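Local coordinates for protein TRAS1 ORF2p (Bombyx mori, PDB 1WDU) that forms the N-terminal endonuclease domain of a telomere-specific non-LTR retrotransposon and probably, as in related elements, cuts the chromosomal DNA into which the element inserts, at residues A[128-134]-A[170-174]; A[19-23]-A[237-242]; A[32-36]-A[229-233]; A[81-85]-A[103-107]. The protein carries 1 engineered substitution. All blocks are in the same frame, centred on the assembly; numbering follows the deposited sequence.

Interaction 1: residues A[128-134]-A[170-174]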
loop_
_atom_site.group_PDB
_atom_site.type_symbol
_atom_site.label_atom_id
_atom_site.label_comp_id
_atom_site.label_asym_id
_atom_site.label_seq_id
_atom_site.Cartn_x
_atom_site.Cartn_y
_atom_site.Cartn_z
ATOM N N LYS A 128 3.728 -8.857 16.047
ATOM C CA LYS A 128 3.233 -7.794 16.918
ATOM C C LYS A 128 1.705 -7.770 16.841
ATOM O O LYS A 128 1.132 -8.027 15.784
ATOM C CB LYS A 128 3.790 -6.436 16.460
ATOM C CG LYS A 128 5.250 -6.154 16.836
ATOM C CD LYS A 128 5.364 -5.678 18.281
ATOM C CE LYS A 128 6.784 -5.256 18.654
ATOM N NZ LYS A 128 7.739 -6.397 18.724
ATOM N N PRO A 129 1.025 -7.475 17.967
ATOM C CA PRO A 129 -0.444 -7.413 18.039
ATOM C C PRO A 129 -1.005 -6.509 16.940
ATOM O O PRO A 129 -0.526 -5.388 16.765
ATOM C CB PRO A 129 -0.696 -6.837 19.432
ATOM C CG PRO A 129 0.456 -7.369 20.229
ATOM C CD PRO A 129 1.629 -7.199 19.286
ATOM N N ILE A 130 -2.014 -6.979 16.208
ATOM C CA ILE A 130 -2.571 -6.172 15.124
ATOM C C ILE A 130 -3.513 -5.084 15.627
ATOM O O ILE A 130 -3.811 -4.125 14.897
ATOM C CB ILE A 130 -3.312 -7.052 14.058
ATOM C CG1 ILE A 130 -3.529 -6.235 12.777
ATOM C CG2 ILE A 130 -4.645 -7.552 14.599
ATOM C CD1 ILE A 130 -4.231 -6.991 11.658
ATOM N N GLU A 131 -3.956 -5.231 16.879
ATOM C CA GLU A 131 -4.871 -4.279 17.502
ATOM C C GLU A 131 -4.493 -2.802 17.357
ATOM O O GLU A 131 -5.298 -2.003 16.886
ATOM C CB GLU A 131 -5.046 -4.583 18.999
ATOM C CG GLU A 131 -6.078 -5.650 19.336
ATOM C CD GLU A 131 -5.513 -7.056 19.286
ATOM O OE1 GLU A 131 -6.172 -7.973 19.819
ATOM O OE2 GLU A 131 -4.417 -7.245 18.716
ATOM N N SER A 132 -3.284 -2.430 17.773
ATOM C CA SER A 132 -2.881 -1.023 17.685
ATOM C C SER A 132 -2.863 -0.510 16.250
ATOM O O SER A 132 -3.136 0.667 16.004
ATOM C CB SER A 132 -1.511 -0.799 18.338
ATOM O OG SER A 132 -0.498 -1.566 17.714
ATOM N N TYR A 133 -2.553 -1.389 15.304
ATOM C CA TYR A 133 -2.521 -0.994 13.900
ATOM C C TYR A 133 -3.947 -0.789 13.370
ATOM O O TYR A 133 -4.177 0.049 12.495
ATOM C CB TYR A 133 -1.798 -2.060 13.075
ATOM C CG TYR A 133 -0.373 -2.301 13.518
ATOM C CD1 TYR A 133 0.202 -3.571 13.427
ATOM C CD2 TYR A 133 0.408 -1.260 14.027
ATOM C CE1 TYR A 133 1.515 -3.800 13.832
ATOM C CE2 TYR A 133 1.727 -1.482 14.436
ATOM C CZ TYR A 133 2.269 -2.754 14.334
ATOM O OH TYR A 133 3.566 -2.978 14.733
ATOM N N LEU A 134 -4.903 -1.553 13.895
ATOM C CA LEU A 134 -6.286 -1.407 13.458
ATOM C C LEU A 134 -6.823 -0.058 13.948
ATOM O O LEU A 134 -7.624 0.592 13.261
ATOM C CB LEU A 134 -7.145 -2.562 13.985
ATOM C CG LEU A 134 -6.804 -3.960 13.451
ATOM C CD1 LEU A 134 -7.781 -4.981 14.022
ATOM C CD2 LEU A 134 -6.879 -3.966 11.929
ATOM N N ARG A 170 -5.862 -13.016 12.589
ATOM C CA ARG A 170 -5.444 -11.665 12.218
ATOM C C ARG A 170 -6.309 -11.167 11.046
ATOM O O ARG A 170 -6.798 -10.032 11.059
ATOM C CB ARG A 170 -3.957 -11.655 11.852
ATOM C CG ARG A 170 -3.036 -11.644 13.077
ATOM C CD ARG A 170 -1.572 -11.927 12.714
ATOM N NE ARG A 170 -0.904 -10.846 11.983
ATOM C CZ ARG A 170 -0.390 -9.746 12.530
ATOM N NH1 ARG A 170 -0.457 -9.540 13.839
ATOM N NH2 ARG A 170 0.218 -8.853 11.762
ATOM N N GLY A 171 -6.516 -12.033 10.050
ATOM C CA GLY A 171 -7.336 -11.666 8.905
ATOM C C GLY A 171 -8.726 -11.272 9.364
ATOM O O GLY A 171 -9.298 -10.289 8.874
ATOM N N ASP A 172 -9.261 -12.041 10.317
ATOM C CA ASP A 172 -10.580 -11.789 10.892
ATOM C C ASP A 172 -10.665 -10.411 11.562
ATOM O O ASP A 172 -11.630 -9.674 11.348
ATOM C CB ASP A 172 -10.928 -12.890 11.906
ATOM C CG ASP A 172 -11.401 -14.176 11.242
ATOM O OD1 ASP A 172 -11.621 -15.162 11.972
ATOM O OD2 ASP A 172 -11.560 -14.210 9.996
ATOM N N GLN A 173 -9.667 -10.060 12.373
ATOM C CA GLN A 173 -9.668 -8.747 13.027
ATOM C C GLN A 173 -9.623 -7.638 11.984
ATOM O O GLN A 173 -10.354 -6.648 12.092
ATOM C CB GLN A 173 -8.480 -8.598 13.987
ATOM C CG GLN A 173 -8.613 -9.422 15.277
ATOM C CD GLN A 173 -7.754 -8.888 16.418
ATOM O OE1 GLN A 173 -7.923 -7.744 16.854
ATOM N NE2 GLN A 173 -6.827 -9.717 16.905
ATOM N N LEU A 174 -8.767 -7.799 10.974
ATOM C CA LEU A 174 -8.661 -6.796 9.906
ATOM C C LEU A 174 -9.992 -6.690 9.159
ATOM O O LEU A 174 -10.485 -5.593 8.922
ATOM C CB LEU A 174 -7.532 -7.160 8.925
ATOM C CG LEU A 174 -7.312 -6.223 7.726
ATOM C CD1 LEU A 174 -7.243 -4.782 8.195
ATOM C CD2 LEU A 174 -6.025 -6.606 6.996
HETATM O O HOH W 1 -2.197 -10.233 16.437
HETATM O O HOH W 2 -3.911 -9.742 18.381
#

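Interaction 2: residues A[19-23]-A[237-242]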
loop_
_atom_site.group_PDB
_atom_site.type_symbol
_atom_site.label_atom_id
_atom_site.label_comp_id
_atom_site.label_asym_id
_atom_site.label_seq_id
_atom_site.Cartn_x
_atom_site.Cartn_y
_atom_site.Cartn_z
ATOM N N PRO A 19 -4.508 7.311 -17.084
ATOM C CA PRO A 19 -4.604 6.625 -15.792
ATOM C C PRO A 19 -3.385 6.787 -14.887
ATOM O O PRO A 19 -2.247 6.640 -15.334
ATOM C CB PRO A 19 -4.795 5.173 -16.203
ATOM C CG PRO A 19 -3.862 5.069 -17.369
ATOM C CD PRO A 19 -4.146 6.351 -18.147
ATOM N N TYR A 20 -3.627 7.093 -13.616
ATOM C CA TYR A 20 -2.542 7.212 -12.650
ATOM C C TYR A 20 -2.257 5.801 -12.148
ATOM O O TYR A 20 -3.035 5.251 -11.376
ATOM C CB TYR A 20 -2.949 8.088 -11.469
ATOM C CG TYR A 20 -2.922 9.563 -11.762
ATOM C CD1 TYR A 20 -4.013 10.200 -12.351
ATOM C CD2 TYR A 20 -1.786 10.324 -11.475
ATOM C CE1 TYR A 20 -3.972 11.563 -12.649
ATOM C CE2 TYR A 20 -1.733 11.680 -11.769
ATOM C CZ TYR A 20 -2.827 12.294 -12.356
ATOM O OH TYR A 20 -2.769 13.636 -12.655
ATOM N N ARG A 21 -1.155 5.212 -12.593
ATOM C CA ARG A 21 -0.811 3.861 -12.171
ATOM C C ARG A 21 -0.113 3.835 -10.812
ATOM O O ARG A 21 0.772 4.651 -10.532
ATOM C CB ARG A 21 0.078 3.189 -13.220
ATOM C CG ARG A 21 -0.560 3.079 -14.593
ATOM C CD ARG A 21 0.269 2.197 -15.520
ATOM N NE ARG A 21 -0.388 1.987 -16.810
ATOM C CZ ARG A 21 -0.576 2.939 -17.720
ATOM N NH1 ARG A 21 -0.152 4.178 -17.489
ATOM N NH2 ARG A 21 -1.185 2.651 -18.864
ATOM N N VAL A 22 -0.519 2.888 -9.973
ATOM C CA VAL A 22 0.062 2.746 -8.642
ATOM C C VAL A 22 0.751 1.394 -8.446
ATOM O O VAL A 22 0.210 0.350 -8.820
ATOM C CB VAL A 22 -1.021 2.878 -7.543
ATOM C CG1 VAL A 22 -0.381 2.720 -6.155
ATOM C CG2 VAL A 22 -1.732 4.221 -7.663
ATOM N N LEU A 23 1.938 1.414 -7.844
ATOM C CA LEU A 23 2.671 0.179 -7.557
ATOM C C LEU A 23 2.637 -0.104 -6.047
ATOM O O LEU A 23 2.778 0.811 -5.243
ATOM C CB LEU A 23 4.136 0.303 -8.008
ATOM C CG LEU A 23 4.436 0.685 -9.464
ATOM C CD1 LEU A 23 5.945 0.748 -9.656
ATOM C CD2 LEU A 23 3.812 -0.331 -10.425
ATOM N N MET A 237 2.530 -5.460 -6.805
ATOM C CA MET A 237 1.159 -5.381 -7.280
ATOM C C MET A 237 0.973 -4.066 -8.014
ATOM O O MET A 237 1.778 -3.135 -7.861
ATOM C CB MET A 237 0.185 -5.489 -6.111
ATOM C CG MET A 237 0.090 -6.899 -5.577
ATOM S SD MET A 237 -0.332 -6.986 -3.829
ATOM C CE MET A 237 1.290 -6.663 -3.090
ATOM N N VAL A 238 -0.080 -3.997 -8.821
ATOM C CA VAL A 238 -0.344 -2.809 -9.605
ATOM C C VAL A 238 -1.836 -2.589 -9.837
ATOM O O VAL A 238 -2.612 -3.540 -9.910
ATOM C CB VAL A 238 0.381 -2.909 -10.999
ATOM C CG1 VAL A 238 1.779 -3.476 -10.822
ATOM C CG2 VAL A 238 -0.394 -3.805 -11.947
ATOM N N PHE A 239 -2.232 -1.326 -9.940
ATOM C CA PHE A 239 -3.618 -0.970 -10.204
ATOM C C PHE A 239 -3.682 0.477 -10.680
ATOM O O PHE A 239 -2.714 1.215 -10.544
ATOM C CB PHE A 239 -4.507 -1.193 -8.962
ATOM C CG PHE A 239 -4.203 -0.289 -7.806
ATOM C CD1 PHE A 239 -3.276 -0.666 -6.831
ATOM C CD2 PHE A 239 -4.860 0.938 -7.674
ATOM C CE1 PHE A 239 -3.010 0.170 -5.739
ATOM C CE2 PHE A 239 -4.597 1.785 -6.584
ATOM C CZ PHE A 239 -3.672 1.401 -5.617
ATOM N N ASN A 240 -4.820 0.882 -11.239
ATOM C CA ASN A 240 -4.964 2.240 -11.763
ATOM C C ASN A 240 -6.044 3.077 -11.099
ATOM O O ASN A 240 -7.024 2.550 -10.568
ATOM C CB ASN A 240 -5.288 2.195 -13.260
ATOM C CG ASN A 240 -4.430 1.212 -14.016
ATOM O OD1 ASN A 240 -3.227 1.420 -14.189
ATOM N ND2 ASN A 240 -5.044 0.122 -14.469
ATOM N N ILE A 241 -5.850 4.390 -11.145
ATOM C CA ILE A 241 -6.819 5.347 -10.624
ATOM C C ILE A 241 -7.178 6.234 -11.819
ATOM O O ILE A 241 -6.321 6.950 -12.346
ATOM C CB ILE A 241 -6.236 6.232 -9.513
ATOM C CG1 ILE A 241 -5.738 5.366 -8.354
ATOM C CG2 ILE A 241 -7.309 7.194 -9.018
ATOM C CD1 ILE A 241 -5.118 6.157 -7.220
ATOM N N ARG A 242 -8.436 6.162 -12.252
ATOM C CA ARG A 242 -8.915 6.933 -13.398
ATOM C C ARG A 242 -9.938 7.999 -13.018
ATOM O O ARG A 242 -9.705 8.803 -12.114
ATOM C CB ARG A 242 -9.539 5.990 -14.431
ATOM C CG ARG A 242 -8.561 5.017 -15.067
ATOM C CD ARG A 242 -9.306 3.963 -15.865
ATOM N NE ARG A 242 -8.424 2.932 -16.406
ATOM C CZ ARG A 242 -7.525 3.141 -17.361
ATOM N NH1 ARG A 242 -7.381 4.351 -17.886
ATOM N NH2 ARG A 242 -6.775 2.137 -17.800
#

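Interaction 3: residues A[32-36]-A[229-233]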
loop_
_atom_site.group_PDB
_atom_site.type_symbol
_atom_site.label_atom_id
_atom_site.label_comp_id
_atom_site.label_asym_id
_atom_site.label_seq_id
_atom_site.Cartn_x
_atom_site.Cartn_y
_atom_site.Cartn_z
ATOM N N LEU A 32 18.672 -4.093 -3.961
ATOM C CA LEU A 32 18.361 -4.508 -5.321
ATOM C C LEU A 32 16.878 -4.353 -5.655
ATOM O O LEU A 32 16.515 -3.894 -6.749
ATOM C CB LEU A 32 18.781 -5.972 -5.522
ATOM C CG LEU A 32 18.470 -6.950 -4.376
ATOM C CD1 LEU A 32 18.530 -8.377 -4.902
ATOM C CD2 LEU A 32 19.463 -6.757 -3.214
ATOM N N ALA A 33 16.029 -4.741 -4.707
ATOM C CA ALA A 33 14.588 -4.661 -4.886
ATOM C C ALA A 33 14.143 -3.226 -5.137
ATOM O O ALA A 33 13.270 -2.984 -5.972
ATOM C CB ALA A 33 13.869 -5.231 -3.654
ATOM N N THR A 34 14.741 -2.270 -4.434
ATOM C CA THR A 34 14.347 -0.878 -4.627
ATOM C C THR A 34 14.835 -0.359 -5.979
ATOM O O THR A 34 14.284 0.597 -6.519
ATOM C CB THR A 34 14.862 0.047 -3.489
ATOM O OG1 THR A 34 16.017 0.762 -3.933
ATOM C CG2 THR A 34 15.191 -0.764 -2.236
ATOM N N ALA A 35 15.866 -1.001 -6.523
ATOM C CA ALA A 35 16.389 -0.626 -7.831
ATOM C C ALA A 35 15.357 -1.133 -8.840
ATOM O O ALA A 35 14.954 -0.419 -9.760
ATOM C CB ALA A 35 17.737 -1.294 -8.068
ATOM N N GLU A 36 14.923 -2.376 -8.639
ATOM C CA GLU A 36 13.926 -2.994 -9.507
ATOM C C GLU A 36 12.649 -2.167 -9.476
ATOM O O GLU A 36 12.028 -1.933 -10.512
ATOM C CB GLU A 36 13.616 -4.413 -9.034
ATOM C CG GLU A 36 14.745 -5.403 -9.213
ATOM C CD GLU A 36 14.475 -6.708 -8.480
ATOM O OE1 GLU A 36 14.806 -6.791 -7.272
ATOM O OE2 GLU A 36 13.918 -7.640 -9.107
ATOM N N LEU A 229 7.315 -8.215 -9.839
ATOM C CA LEU A 229 7.584 -6.783 -9.976
ATOM C C LEU A 229 8.876 -6.500 -9.215
ATOM O O LEU A 229 9.439 -5.407 -9.295
ATOM C CB LEU A 229 6.441 -5.956 -9.372
ATOM C CG LEU A 229 6.504 -4.423 -9.474
ATOM C CD1 LEU A 229 6.313 -3.986 -10.918
ATOM C CD2 LEU A 229 5.423 -3.808 -8.599
ATOM N N VAL A 230 9.333 -7.508 -8.476
ATOM C CA VAL A 230 10.553 -7.418 -7.684
ATOM C C VAL A 230 11.146 -8.807 -7.435
ATOM O O VAL A 230 10.764 -9.790 -8.075
ATOM C CB VAL A 230 10.284 -6.737 -6.313
ATOM C CG1 VAL A 230 9.999 -5.252 -6.508
ATOM C CG2 VAL A 230 9.110 -7.406 -5.620
ATOM N N SER A 231 12.088 -8.873 -6.500
ATOM C CA SER A 231 12.748 -10.124 -6.143
ATOM C C SER A 231 13.137 -10.067 -4.667
ATOM O O SER A 231 14.311 -9.891 -4.328
ATOM C CB SER A 231 14.005 -10.323 -6.992
ATOM O OG SER A 231 15.003 -9.376 -6.648
ATOM N N SER A 232 12.144 -10.205 -3.795
ATOM C CA SER A 232 12.377 -10.169 -2.358
ATOM C C SER A 232 11.290 -10.962 -1.641
ATOM O O SER A 232 10.667 -10.470 -0.696
ATOM C CB SER A 232 12.383 -8.717 -1.854
ATOM O OG SER A 232 11.098 -8.123 -1.943
ATOM N N ASP A 233 11.062 -12.188 -2.102
ATOM C CA ASP A 233 10.049 -13.066 -1.518
ATOM C C ASP A 233 8.637 -12.514 -1.665
ATOM O O ASP A 233 7.663 -13.261 -1.576
ATOM C CB ASP A 233 10.342 -13.316 -0.036
ATOM C CG ASP A 233 11.534 -14.225 0.180
ATOM O OD1 ASP A 233 11.835 -14.530 1.354
ATOM O OD2 ASP A 233 12.167 -14.635 -0.821
#

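Interaction 4: residues A[81-85]-A[103-107]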
loop_
_atom_site.group_PDB
_atom_site.type_symbol
_atom_site.label_atom_id
_atom_site.label_comp_id
_atom_site.label_asym_id
_atom_site.label_seq_id
_atom_site.Cartn_x
_atom_site.Cartn_y
_atom_site.Cartn_z
ATOM N N VAL A 81 12.853 2.301 8.287
ATOM C CA VAL A 81 11.572 2.839 7.848
ATOM C C VAL A 81 10.771 1.638 7.361
ATOM O O VAL A 81 11.208 0.905 6.477
ATOM C CB VAL A 81 11.759 3.850 6.701
ATOM C CG1 VAL A 81 10.416 4.369 6.237
ATOM C CG2 VAL A 81 12.649 5.007 7.175
ATOM N N LYS A 82 9.605 1.429 7.949
ATOM C CA LYS A 82 8.783 0.286 7.582
ATOM C C LYS A 82 7.825 0.549 6.426
ATOM O O LYS A 82 7.430 -0.378 5.732
ATOM C CB LYS A 82 8.016 -0.197 8.816
ATOM C CG LYS A 82 8.945 -0.439 9.995
ATOM C CD LYS A 82 8.217 -0.944 11.217
ATOM C CE LYS A 82 9.172 -1.048 12.401
ATOM N NZ LYS A 82 8.437 -1.428 13.634
ATOM N N ALA A 83 7.467 1.811 6.213
ATOM C CA ALA A 83 6.552 2.163 5.136
ATOM C C ALA A 83 6.867 3.521 4.515
ATOM O O ALA A 83 7.385 4.428 5.168
ATOM C CB ALA A 83 5.132 2.143 5.640
ATOM N N ALA A 84 6.561 3.648 3.232
ATOM C CA ALA A 84 6.810 4.890 2.535
ATOM C C ALA A 84 5.955 5.000 1.291
ATOM O O ALA A 84 5.425 4.011 0.781
ATOM C CB ALA A 84 8.276 4.997 2.166
ATOM N N ILE A 85 5.817 6.225 0.811
ATOM C CA ILE A 85 5.055 6.470 -0.389
ATOM C C ILE A 85 5.927 7.275 -1.352
ATOM O O ILE A 85 6.388 8.372 -1.028
ATOM C CB ILE A 85 3.750 7.223 -0.067
ATOM C CG1 ILE A 85 2.840 6.322 0.782
ATOM C CG2 ILE A 85 3.062 7.642 -1.354
ATOM C CD1 ILE A 85 1.523 6.961 1.224
ATOM N N ASN A 103 5.124 4.884 12.874
ATOM C CA ASN A 103 6.245 4.005 12.571
ATOM C C ASN A 103 5.805 2.857 11.669
ATOM O O ASN A 103 6.646 2.123 11.147
ATOM C CB ASN A 103 6.834 3.430 13.866
ATOM C CG ASN A 103 7.412 4.504 14.781
ATOM O OD1 ASN A 103 8.597 4.472 15.116
ATOM N ND2 ASN A 103 6.575 5.458 15.191
ATOM N N ASN A 104 4.495 2.704 11.485
ATOM C CA ASN A 104 3.961 1.625 10.653
ATOM C C ASN A 104 3.148 2.094 9.456
ATOM O O ASN A 104 2.936 1.331 8.512
ATOM C CB ASN A 104 3.097 0.677 11.492
ATOM C CG ASN A 104 3.899 -0.073 12.534
ATOM O OD1 ASN A 104 4.061 0.389 13.668
ATOM N ND2 ASN A 104 4.426 -1.235 12.148
ATOM N N ILE A 105 2.666 3.334 9.495
ATOM C CA ILE A 105 1.896 3.846 8.373
ATOM C C ILE A 105 2.308 5.258 7.998
ATOM O O ILE A 105 2.767 6.046 8.845
ATOM C CB ILE A 105 0.354 3.861 8.635
ATOM C CG1 ILE A 105 -0.017 5.044 9.523
ATOM C CG2 ILE A 105 -0.114 2.538 9.255
ATOM C CD1 ILE A 105 -1.514 5.284 9.589
ATOM N N VAL A 106 2.171 5.558 6.710
ATOM C CA VAL A 106 2.477 6.881 6.203
ATOM C C VAL A 106 1.257 7.257 5.357
ATOM O O VAL A 106 0.775 6.476 4.524
ATOM C CB VAL A 106 3.810 6.903 5.386
ATOM C CG1 VAL A 106 3.693 6.061 4.128
ATOM C CG2 VAL A 106 4.192 8.353 5.055
ATOM N N VAL A 107 0.727 8.442 5.629
ATOM C CA VAL A 107 -0.460 8.922 4.952
ATOM C C VAL A 107 -0.121 10.163 4.140
ATOM O O VAL A 107 0.492 11.119 4.645
ATOM C CB VAL A 107 -1.570 9.264 5.981
ATOM C CG1 VAL A 107 -2.860 9.640 5.260
ATOM C CG2 VAL A 107 -1.787 8.078 6.929
HETATM O O HOH W 3 8.782 3.265 10.335
#

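Interaction 1: residues A[128-134]-A[170-174]
Two neighbouring helices meet here near their N-terminal ends: the entry into helix 131-142 lies beside the first turns of helix 169-181, with an apolar patch on the inner side and a partly hydrated polar seam outside. The polar side is led by Arg170, whose NH1 donates to the carbonyl O of Lys128 at 2.9 Å, while Ile130 lies over one face of the guanidinium, its CB 3.8 Å from NH1 of Arg170. NE and NH2 of the same arginine are held by the backbone oxygens of Asn156 and Ala155, so one side chain ties the loop after strand 149-154 to the start of the other helix. A water accepts from both Ile130 N and Arg170 NH1. A second accepts from Gln173 NE2 and donates to Glu131 OE2, backing up a weak, 3.5 Å hydrogen bond from NE2 of Gln173 to OE1 of Glu131. Deeper in, Ile130 CD1 reaches Leu174 CB at 4.3 Å, Leu134 CD2 touches Leu174 CD1 at 3.8 Å, and Leu134 CD1 rests 3.7 Å from Gln173 CB. Helix 131-142 is the connection of a beta-alpha-beta crossover between the adjacent parallel strands 116-123 and 149-154; in the same helix the ring of Tyr133 lies nearly parallel to that of Phe124, while Leu174 of the partner helix packs on Trp162.

Interaction 2: residues A[19-23]-A[237-242]
Strands 20-26 and 237-241, close to the two ends of the modelled chain, run antiparallel through four residue pairs. Every hydrogen bond between them is backbone to backbone. At the Tyr20-Ile241 pair each nitrogen finds the other's carbonyl: Tyr20 N to Ile241 O and Ile241 N to Tyr20 O, both 3.0 Å. The Val22-Phe239 pair repeats this, with Val22 N to Phe239 O at 2.8 Å and Phe239 N to Val22 O at 3.2 Å. Arg21 and Leu23, in the non-hydrogen-bonded pairs, turn their backbone groups the other way, to Ala47, Ile48 and Leu50, so strand 20-26 is an inner strand, bonded on both edges. This is one sheet of the four-layered alpha/beta sandwich of the DNase I-like fold. On the face turned to the second sheet, Val22 CB sits 3.8 Å above the centroid of the Phe239 ring in a CH-pi contact, and Val22 CG2 meets Ile241 CD1 at 3.9 Å. Leu23 and Val238 occupy the other face, under helix 31-44, with Leu23 CD2 and Val238 CG1 3.8 Å apart. Asp221 serves two polar ends, in a salt bridge with Arg242 NE and a weak hydrogen bond from Asn240 ND2; one face of the Arg242 guanidinium covers Pro19, whose CB is 3.2 Å from Arg242 NH1.

Interaction 3: residues A[32-36]-A[229-233]
Glu36 gives up more surface than any other residue in this small contact between helix 31-44 and the loop that precedes strand 237-241. Its side chain leaves the helix toward the loop, and OE1 accepts a hydrogen bond of 2.7 Å from OG of Ser231, the most covered residue of the loop. The other carboxylate oxygen, OE2, comes within 3.4 Å of both the carbonyl carbon of Val230 and the amide N of Ser231, but the angle to that N is too poor for a hydrogen bond. The carboxylate therefore lies against the Val230-Ser231 peptide while bonding to the serine hydroxyl. The loop carries the Ser-Asp-His signature of DNase I-like nucleases, with Ser232 and Asp233 as its first two members; in relatives the histidine that follows belongs to the active site, so the contact probably lies beside the catalytic centre here too. Ala33, one turn before Glu36, lets the loop come near the helix: its CA is 5.6 Å from that of Val230, its CB is 4.2 Å from Ser232 CB, and its carbonyl O lies 4.0 Å from Val230 CG1. Ser232 OG bonds weakly to the carbonyls of Asn26 and Leu27, at the end of strand 20-26 and just beyond, while the carbonyl O of Ser231 accepts from Lys30 NZ.

Interaction 4: residues A[81-85]-A[103-107]
The short strands 83-85 and 105-107 run in nearly the same direction, 19° apart with axes 6.0 Å from each other, yet no hydrogen bond links them. They belong to the two different sheets of the alpha/beta sandwich and face each other across its interior. Val106 is the main side chain of the second strand in this contact. Its CG1 lies 3.7 Å from Ala84 CA, 3.5 Å from Ile85 CG1 and 4.4 Å from Ala83 CB, so it rests on the backbone of strand 83-85 between the two residues that point toward it; the small side chain of Ala83 leaves room for this approach, while Ala84 turns its CB away and offers its CA. Ile85 also reaches past it, CD1 lying 3.4 Å from Val106 O. At the open end the contact becomes polar. The aliphatic part of Lys82 runs over the turn before strand 105-111, with CD 3.4 Å from Asn103 O, and its NZ forms a salt bridge with Glu125. Asn104 ND2 is held by Tyr123 O and by that same glutamate, and Asn103 OD1 by Gln76. A single water completes the link between backbones, accepting from Lys82 N at 3.1 Å and donating to Asn103 O at 2.6 Å.

Interaction 2 joins sequence near both chain ends; within its span lies interaction 3, and within that interactions 4 and 1, one after the other. Interactions 2 and 3 touch, with Leu229 CD2 3.8 Å from Met237 O: strand 20-26 leads into helix 31-44, and the loop of interaction 3 into strand 237-241. Interaction 4, its centre 19 Å from that of interaction 2, starts from the same six-stranded sheet and crosses to the other. There it meets interaction 1, centres 17 Å apart, where Asn104 OD1 lies 3.1 Å from Tyr133 CE2. Together the four contacts span the sandwich from one helical layer to the other.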